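PDB 6HP2: putative polyketide synthase, which is a multienzyme probably involved in making the antibiotic bacillaene, represented here by its O-methyltransferase domain bound to S-adenosyl-L-homocysteine. Local coordinates for residues A[81-93]-A[320-334]. Numbering follows the deposited sequence.
Sequences VEMRQVLFCKENF and LAEMINSGYIPYPKQ. With SAH (S-adenosyl-L-homocysteine), chain B.
Q85, on helix 70-88, lays its amide against I329 and P332. Its CG stands anti to the carbonyl carbon and the chain runs out straight, which carries the amide past the CG2 methyl of I329, 3.4 Å from Q85 CD. From there Q85 NE2 donates to P332 O at 3.0 Å, nearly straight at 164°; the acceptor lies in the plane of the Q85 amide, whereas the nitrogen sits above the P332 carbonyl plane. Q85 OE1 accepts a hydrogen bond from a water that in turn accepts one from Q334 NE2, which also bonds to E78 O, and a second water bridges Q85 O and Y331 O. M323 SD lies 3.4 Å from the backbone Q85 O and also packs on C89 CB.

With Y331 CG anti to the backbone N (chi1 179°), the ring reaches F88 edge-on, the CD2 edge lying over the F88 face with planes at 86°. F93 CZ touches Y331 CB at 3.6 Å and completes an aromatic cluster. P332, which follows a cis peptide bond, sets its CB over the centre of one face of the Y331 ring, and its CD packs against R84 CB and Q85 CG.

At the far end Y328 OH donates to E91 O at 2.7 Å, on a lone pair in the carbonyl plane. D109 forms a salt bridge with R84 NE and a hydrogen bond with Y331 OH, and R84 lines the S-adenosyl-L-homocysteine site of this Rossmann-like methyltransferase. The segment following helix 316-326 is thus fastened by polar bonds and aromatic packing to the very helix that supplies a ligand-binding arginine, which would place Y331, through D109, in the second shell of that site.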
loop_
_atom_site.group_PDB
_atom_site.type_symbol
_atom_site.label_atom_id
_atom_site.label_comp_id
_atom_site.label_asym_id
_atom_site.label_seq_id
_atom_site.Cartn_x
_atom_site.Cartn_y
_atom_site.Cartn_z
ATOM N N VAL A 81 -2.407 -8.923 -6.460
ATOM C CA VAL A 81 -1.681 -9.914 -5.697
ATOM C C VAL A 81 -0.187 -9.852 -6.037
ATOM O O VAL A 81 0.665 -9.975 -5.164
ATOM C CB VAL A 81 -2.266 -11.302 -5.976
ATOM C CG1 VAL A 81 -1.336 -12.362 -5.420
ATOM C CG2 VAL A 81 -3.728 -11.419 -5.358
ATOM N N GLU A 82 0.142 -9.772 -7.314
ATOM C CA GLU A 82 1.549 -9.800 -7.712
ATOM C C GLU A 82 2.315 -8.677 -7.023
ATOM O O GLU A 82 3.414 -8.876 -6.503
ATOM C CB GLU A 82 1.644 -9.656 -9.225
ATOM C CG GLU A 82 3.122 -9.527 -9.740
ATOM C CD GLU A 82 3.156 -8.997 -11.169
ATOM O OE1 GLU A 82 3.041 -9.848 -12.068
ATOM O OE2 GLU A 82 3.253 -7.740 -11.379
ATOM N N MET A 83 1.756 -7.472 -7.042
ATOM C CA MET A 83 2.427 -6.331 -6.421
ATOM C C MET A 83 2.663 -6.548 -4.936
ATOM O O MET A 83 3.729 -6.232 -4.406
ATOM C CB MET A 83 1.612 -5.070 -6.617
ATOM C CG MET A 83 2.269 -3.837 -6.001
ATOM S SD MET A 83 1.428 -2.276 -6.497
ATOM C CE MET A 83 -0.190 -2.434 -5.805
ATOM N N ARG A 84 1.663 -7.035 -4.232
ATOM C CA ARG A 84 1.839 -7.366 -2.814
ATOM C C ARG A 84 2.885 -8.453 -2.612
ATOM O O ARG A 84 3.633 -8.416 -1.634
ATOM C CB ARG A 84 0.486 -7.778 -2.236
ATOM C CG ARG A 84 -0.419 -6.591 -2.001
ATOM C CD ARG A 84 -1.843 -7.069 -1.627
ATOM N NE ARG A 84 -2.609 -5.990 -1.001
ATOM C CZ ARG A 84 -3.156 -4.976 -1.675
ATOM N NH1 ARG A 84 -2.988 -4.862 -3.010
ATOM N NH2 ARG A 84 -3.835 -4.076 -1.004
ATOM N N GLN A 85 2.970 -9.421 -3.533
ATOM C CA GLN A 85 4.003 -10.436 -3.402
ATOM C C GLN A 85 5.386 -9.805 -3.463
ATOM O O GLN A 85 6.298 -10.199 -2.719
ATOM C CB GLN A 85 3.901 -11.516 -4.491
ATOM C CG GLN A 85 2.632 -12.404 -4.362
ATOM C CD GLN A 85 2.491 -13.350 -5.510
ATOM O OE1 GLN A 85 2.964 -13.060 -6.604
ATOM N NE2 GLN A 85 1.843 -14.491 -5.285
ATOM N N VAL A 86 5.574 -8.843 -4.361
ATOM C CA VAL A 86 6.868 -8.153 -4.429
ATOM C C VAL A 86 7.099 -7.395 -3.136
ATOM O O VAL A 86 8.195 -7.361 -2.619
ATOM C CB VAL A 86 6.958 -7.231 -5.658
ATOM C CG1 VAL A 86 8.327 -6.434 -5.691
ATOM C CG2 VAL A 86 6.880 -8.103 -6.968
ATOM N N LEU A 87 6.062 -6.803 -2.572
ATOM C CA LEU A 87 6.269 -6.033 -1.346
ATOM C C LEU A 87 6.712 -6.938 -0.202
ATOM O O LEU A 87 7.573 -6.556 0.607
ATOM C CB LEU A 87 4.952 -5.315 -0.945
ATOM C CG LEU A 87 4.969 -4.464 0.334
ATOM C CD1 LEU A 87 5.818 -3.234 0.110
ATOM C CD2 LEU A 87 3.508 -4.077 0.687
ATOM N N PHE A 88 6.080 -8.116 -0.090
ATOM C CA PHE A 88 6.272 -9.006 1.038
ATOM C C PHE A 88 7.412 -10.033 0.859
ATOM O O PHE A 88 7.673 -10.823 1.783
ATOM C CB PHE A 88 4.970 -9.737 1.358
ATOM C CG PHE A 88 3.911 -8.867 2.090
ATOM C CD1 PHE A 88 3.987 -8.651 3.446
ATOM C CD2 PHE A 88 2.824 -8.350 1.403
ATOM C CE1 PHE A 88 3.074 -7.913 4.108
ATOM C CE2 PHE A 88 1.877 -7.589 2.044
ATOM C CZ PHE A 88 1.996 -7.360 3.411
ATOM N N CYS A 89 8.075 -10.076 -0.282
ATOM C CA CYS A 89 8.843 -11.283 -0.626
ATOM C C CYS A 89 10.213 -11.393 0.046
ATOM O O CYS A 89 10.922 -12.400 -0.197
ATOM C CB CYS A 89 9.038 -11.392 -2.136
ATOM S SG CYS A 89 10.248 -10.240 -2.832
ATOM N N LYS A 90 10.594 -10.422 0.897
ATOM C CA LYS A 90 11.819 -10.524 1.694
ATOM C C LYS A 90 11.527 -10.859 3.157
ATOM O O LYS A 90 12.434 -10.941 3.941
ATOM C CB LYS A 90 12.651 -9.218 1.658
ATOM C CG LYS A 90 13.083 -8.822 0.263
ATOM C CD LYS A 90 14.058 -9.774 -0.343
ATOM C CE LYS A 90 14.488 -9.312 -1.776
ATOM N NZ LYS A 90 15.169 -7.996 -1.783
ATOM N N GLU A 91 10.278 -11.009 3.550
ATOM C CA GLU A 91 9.917 -11.225 4.938
ATOM C C GLU A 91 9.908 -12.708 5.250
ATOM O O GLU A 91 9.645 -13.538 4.380
ATOM C CB GLU A 91 8.542 -10.616 5.196
ATOM C CG GLU A 91 8.469 -9.178 4.689
ATOM C CD GLU A 91 9.679 -8.321 5.127
ATOM O OE1 GLU A 91 9.995 -8.328 6.351
ATOM O OE2 GLU A 91 10.321 -7.654 4.234
ATOM N N ASN A 92 10.271 -13.032 6.471
ATOM C CA ASN A 92 10.219 -14.394 7.009
ATOM C C ASN A 92 9.016 -14.457 7.942
ATOM O O ASN A 92 9.073 -13.957 9.083
ATOM C CB ASN A 92 11.510 -14.752 7.750
ATOM C CG ASN A 92 11.470 -16.131 8.328
ATOM O OD1 ASN A 92 10.425 -16.702 8.427
ATOM N ND2 ASN A 92 12.620 -16.667 8.729
ATOM N N PHE A 93 7.912 -15.039 7.454
ATOM C CA PHE A 93 6.701 -15.038 8.266
ATOM C C PHE A 93 6.787 -16.058 9.396
ATOM O O PHE A 93 5.994 -15.995 10.347
ATOM C CB PHE A 93 5.471 -15.328 7.412
ATOM C CG PHE A 93 5.017 -14.182 6.627
ATOM C CD1 PHE A 93 5.630 -13.856 5.426
ATOM C CD2 PHE A 93 3.937 -13.419 7.044
ATOM C CE1 PHE A 93 5.208 -12.785 4.673
ATOM C CE2 PHE A 93 3.523 -12.336 6.267
ATOM C CZ PHE A 93 4.150 -12.029 5.091
ATOM N N LEU A 320 10.463 -7.651 -9.490
ATOM C CA LEU A 320 9.570 -8.758 -9.811
ATOM C C LEU A 320 10.352 -9.942 -10.362
ATOM O O LEU A 320 10.144 -11.087 -9.951
ATOM C CB LEU A 320 8.531 -8.301 -10.836
ATOM C CG LEU A 320 7.565 -9.299 -11.415
ATOM C CD1 LEU A 320 6.678 -9.964 -10.323
ATOM C CD2 LEU A 320 6.694 -8.588 -12.491
ATOM N N ALA A 321 11.269 -9.677 -11.297
ATOM C CA ALA A 321 12.055 -10.761 -11.883
ATOM C C ALA A 321 12.976 -11.406 -10.841
ATOM O O ALA A 321 13.220 -12.624 -10.869
ATOM C CB ALA A 321 12.839 -10.211 -13.071
ATOM N N GLU A 322 13.504 -10.602 -9.926
ATOM C CA GLU A 322 14.319 -11.149 -8.838
ATOM C C GLU A 322 13.475 -12.057 -7.955
ATOM O O GLU A 322 13.881 -13.143 -7.576
ATOM C CB GLU A 322 14.926 -10.018 -8.000
ATOM C CG GLU A 322 15.822 -10.483 -6.840
ATOM C CD GLU A 322 16.173 -9.368 -5.873
ATOM O OE1 GLU A 322 17.365 -9.190 -5.586
ATOM O OE2 GLU A 322 15.269 -8.678 -5.370
ATOM N N MET A 323 12.284 -11.615 -7.583
ATOM C CA MET A 323 11.380 -12.482 -6.821
ATOM C C MET A 323 11.102 -13.804 -7.513
ATOM O O MET A 323 11.231 -14.874 -6.908
ATOM C CB MET A 323 10.062 -11.730 -6.537
ATOM C CG MET A 323 9.130 -12.536 -5.725
ATOM S SD MET A 323 7.524 -11.751 -5.474
ATOM C CE MET A 323 6.866 -12.240 -7.050
ATOM N N ILE A 324 10.682 -13.760 -8.766
ATOM C CA ILE A 324 10.391 -14.997 -9.493
ATOM C C ILE A 324 11.622 -15.890 -9.564
ATOM O O ILE A 324 11.541 -17.109 -9.369
ATOM C CB ILE A 324 9.844 -14.664 -10.894
ATOM C CG1 ILE A 324 8.480 -13.957 -10.760
ATOM C CG2 ILE A 324 9.756 -15.902 -11.755
ATOM C CD1 ILE A 324 7.983 -13.374 -12.066
ATOM N N ASN A 325 12.771 -15.304 -9.838
ATOM C CA ASN A 325 13.998 -16.090 -9.912
ATOM C C ASN A 325 14.386 -16.702 -8.563
ATOM O O ASN A 325 14.959 -17.781 -8.537
ATOM C CB ASN A 325 15.143 -15.207 -10.419
ATOM C CG ASN A 325 16.444 -15.972 -10.579
ATOM O OD1 ASN A 325 17.442 -15.690 -9.913
ATOM N ND2 ASN A 325 16.430 -16.962 -11.462
ATOM N N SER A 326 14.087 -16.042 -7.443
ATOM C CA SER A 326 14.393 -16.649 -6.141
ATOM C C SER A 326 13.470 -17.821 -5.860
ATOM O O SER A 326 13.811 -18.713 -5.081
ATOM C CB SER A 326 14.235 -15.630 -5.009
ATOM O OG SER A 326 12.837 -15.419 -4.725
ATOM N N GLY A 327 12.271 -17.811 -6.423
ATOM C CA GLY A 327 11.251 -18.814 -6.095
ATOM C C GLY A 327 10.604 -18.664 -4.724
ATOM O O GLY A 327 9.790 -19.516 -4.338
ATOM N N TYR A 328 10.947 -17.632 -3.975
ATOM C CA TYR A 328 10.439 -17.439 -2.622
ATOM C C TYR A 328 9.368 -16.359 -2.633
ATOM O O TYR A 328 9.663 -15.162 -2.835
ATOM C CB TYR A 328 11.560 -17.053 -1.676
ATOM C CG TYR A 328 11.083 -16.815 -0.262
ATOM C CD1 TYR A 328 10.573 -17.871 0.526
ATOM C CD2 TYR A 328 11.224 -15.598 0.309
ATOM C CE1 TYR A 328 10.182 -17.662 1.823
ATOM C CE2 TYR A 328 10.867 -15.372 1.620
ATOM C CZ TYR A 328 10.341 -16.418 2.380
ATOM O OH TYR A 328 9.920 -16.177 3.658
ATOM N N ILE A 329 8.132 -16.772 -2.365
ATOM C CA ILE A 329 6.992 -15.858 -2.505
ATOM C C ILE A 329 6.080 -16.197 -1.343
ATOM O O ILE A 329 5.164 -16.994 -1.507
ATOM C CB ILE A 329 6.260 -16.011 -3.844
ATOM C CG1 ILE A 329 7.193 -15.771 -4.996
ATOM C CG2 ILE A 329 5.079 -14.960 -3.953
ATOM C CD1 ILE A 329 6.625 -16.082 -6.385
ATOM N N PRO A 330 6.298 -15.665 -0.143
ATOM C CA PRO A 330 5.552 -16.187 1.031
ATOM C C PRO A 330 4.121 -15.647 1.186
ATOM O O PRO A 330 3.327 -16.221 1.958
ATOM C CB PRO A 330 6.401 -15.719 2.232
ATOM C CG PRO A 330 7.111 -14.490 1.712
ATOM C CD PRO A 330 7.385 -14.771 0.227
ATOM N N TYR A 331 3.770 -14.562 0.520
ATOM C CA TYR A 331 2.478 -13.917 0.775
ATOM C C TYR A 331 2.234 -12.814 -0.231
ATOM O O TYR A 331 3.154 -12.070 -0.506
ATOM C CB TYR A 331 2.445 -13.302 2.197
ATOM C CG TYR A 331 1.109 -12.626 2.390
ATOM C CD1 TYR A 331 -0.017 -13.342 2.738
ATOM C CD2 TYR A 331 0.998 -11.281 2.169
ATOM C CE1 TYR A 331 -1.251 -12.702 2.841
ATOM C CE2 TYR A 331 -0.220 -10.631 2.245
ATOM C CZ TYR A 331 -1.340 -11.348 2.567
ATOM O OH TYR A 331 -2.527 -10.689 2.621
ATOM N N PRO A 332 1.035 -12.659 -0.784
ATOM C CA PRO A 332 -0.108 -13.586 -0.714
ATOM C C PRO A 332 0.097 -14.717 -1.692
ATOM O O PRO A 332 1.108 -14.728 -2.366
ATOM C CB PRO A 332 -1.319 -12.730 -1.126
ATOM C CG PRO A 332 -0.824 -11.325 -1.328
ATOM C CD PRO A 332 0.685 -11.403 -1.491
ATOM N N LYS A 333 -0.859 -15.632 -1.779
ATOM C CA LYS A 333 -0.930 -16.646 -2.824
ATOM C C LYS A 333 -1.963 -16.227 -3.868
ATOM O O LYS A 333 -2.946 -15.553 -3.555
ATOM C CB LYS A 333 -1.308 -18.014 -2.235
ATOM C CG LYS A 333 -0.477 -18.430 -1.028
ATOM C CD LYS A 333 1.005 -18.609 -1.362
ATOM C CE LYS A 333 1.826 -18.961 -0.114
ATOM N NZ LYS A 333 3.207 -19.513 -0.389
ATOM N N GLN A 334 -1.743 -16.629 -5.113
ATOM C CA GLN A 334 -2.717 -16.355 -6.163
ATOM C C GLN A 334 -3.874 -17.338 -6.048
ATOM O O GLN A 334 -3.677 -18.493 -5.667
ATOM C CB GLN A 334 -2.076 -16.466 -7.544
ATOM C CG GLN A 334 -1.067 -15.381 -7.839
ATOM C CD GLN A 334 -1.727 -14.090 -8.321
ATOM O OE1 GLN A 334 -2.969 -13.930 -8.296
ATOM N NE2 GLN A 334 -0.914 -13.157 -8.723
HETATM N N SAH B . -4.631 -1.129 2.497
HETATM C CA SAH B . -5.957 -1.442 1.973
HETATM C CB SAH B . -6.828 -0.200 1.835
HETATM C CG SAH B . -6.179 0.991 1.154
HETATM S SD SAH B . -7.388 2.318 0.872
HETATM C C SAH B . -5.775 -2.139 0.647
HETATM O O SAH B . -6.753 -2.535 0.012
HETATM O OXT SAH B . -4.642 -2.321 0.216
HETATM C "C5'" SAH B . -6.846 3.421 2.198
HETATM C "C4'" SAH B . -7.174 2.870 3.584
HETATM O "O4'" SAH B . -6.575 3.737 4.572
HETATM C "C3'" SAH B . -8.707 2.949 3.888
HETATM O "O3'" SAH B . -9.012 1.708 4.543
HETATM C "C2'" SAH B . -8.891 4.128 4.842
HETATM O "O2'" SAH B . -9.956 4.011 5.737
HETATM C "C1'" SAH B . -7.525 4.102 5.564
HETATM N N9 SAH B . -7.123 5.341 6.225
HETATM C C8 SAH B . -6.971 6.584 5.679
HETATM N N7 SAH B . -6.642 7.406 6.680
HETATM C C5 SAH B . -6.527 6.693 7.825
HETATM C C6 SAH B . -6.220 7.021 9.140
HETATM N N6 SAH B . -5.881 8.243 9.548
HETATM N N1 SAH B . -6.178 6.028 10.075
HETATM C C2 SAH B . -6.534 4.731 9.756
HETATM N N3 SAH B . -6.867 4.428 8.461
HETATM C C4 SAH B . -6.904 5.396 7.536
HETATM O O HOH W 1 5.675 -12.449 -1.058
HETATM O O HOH W 2 1.861 -13.709 -9.036
HETATM O O HOH W 3 12.068 -13.430 -2.540
HETATM O O HOH W 4 7.951 -16.932 5.465
#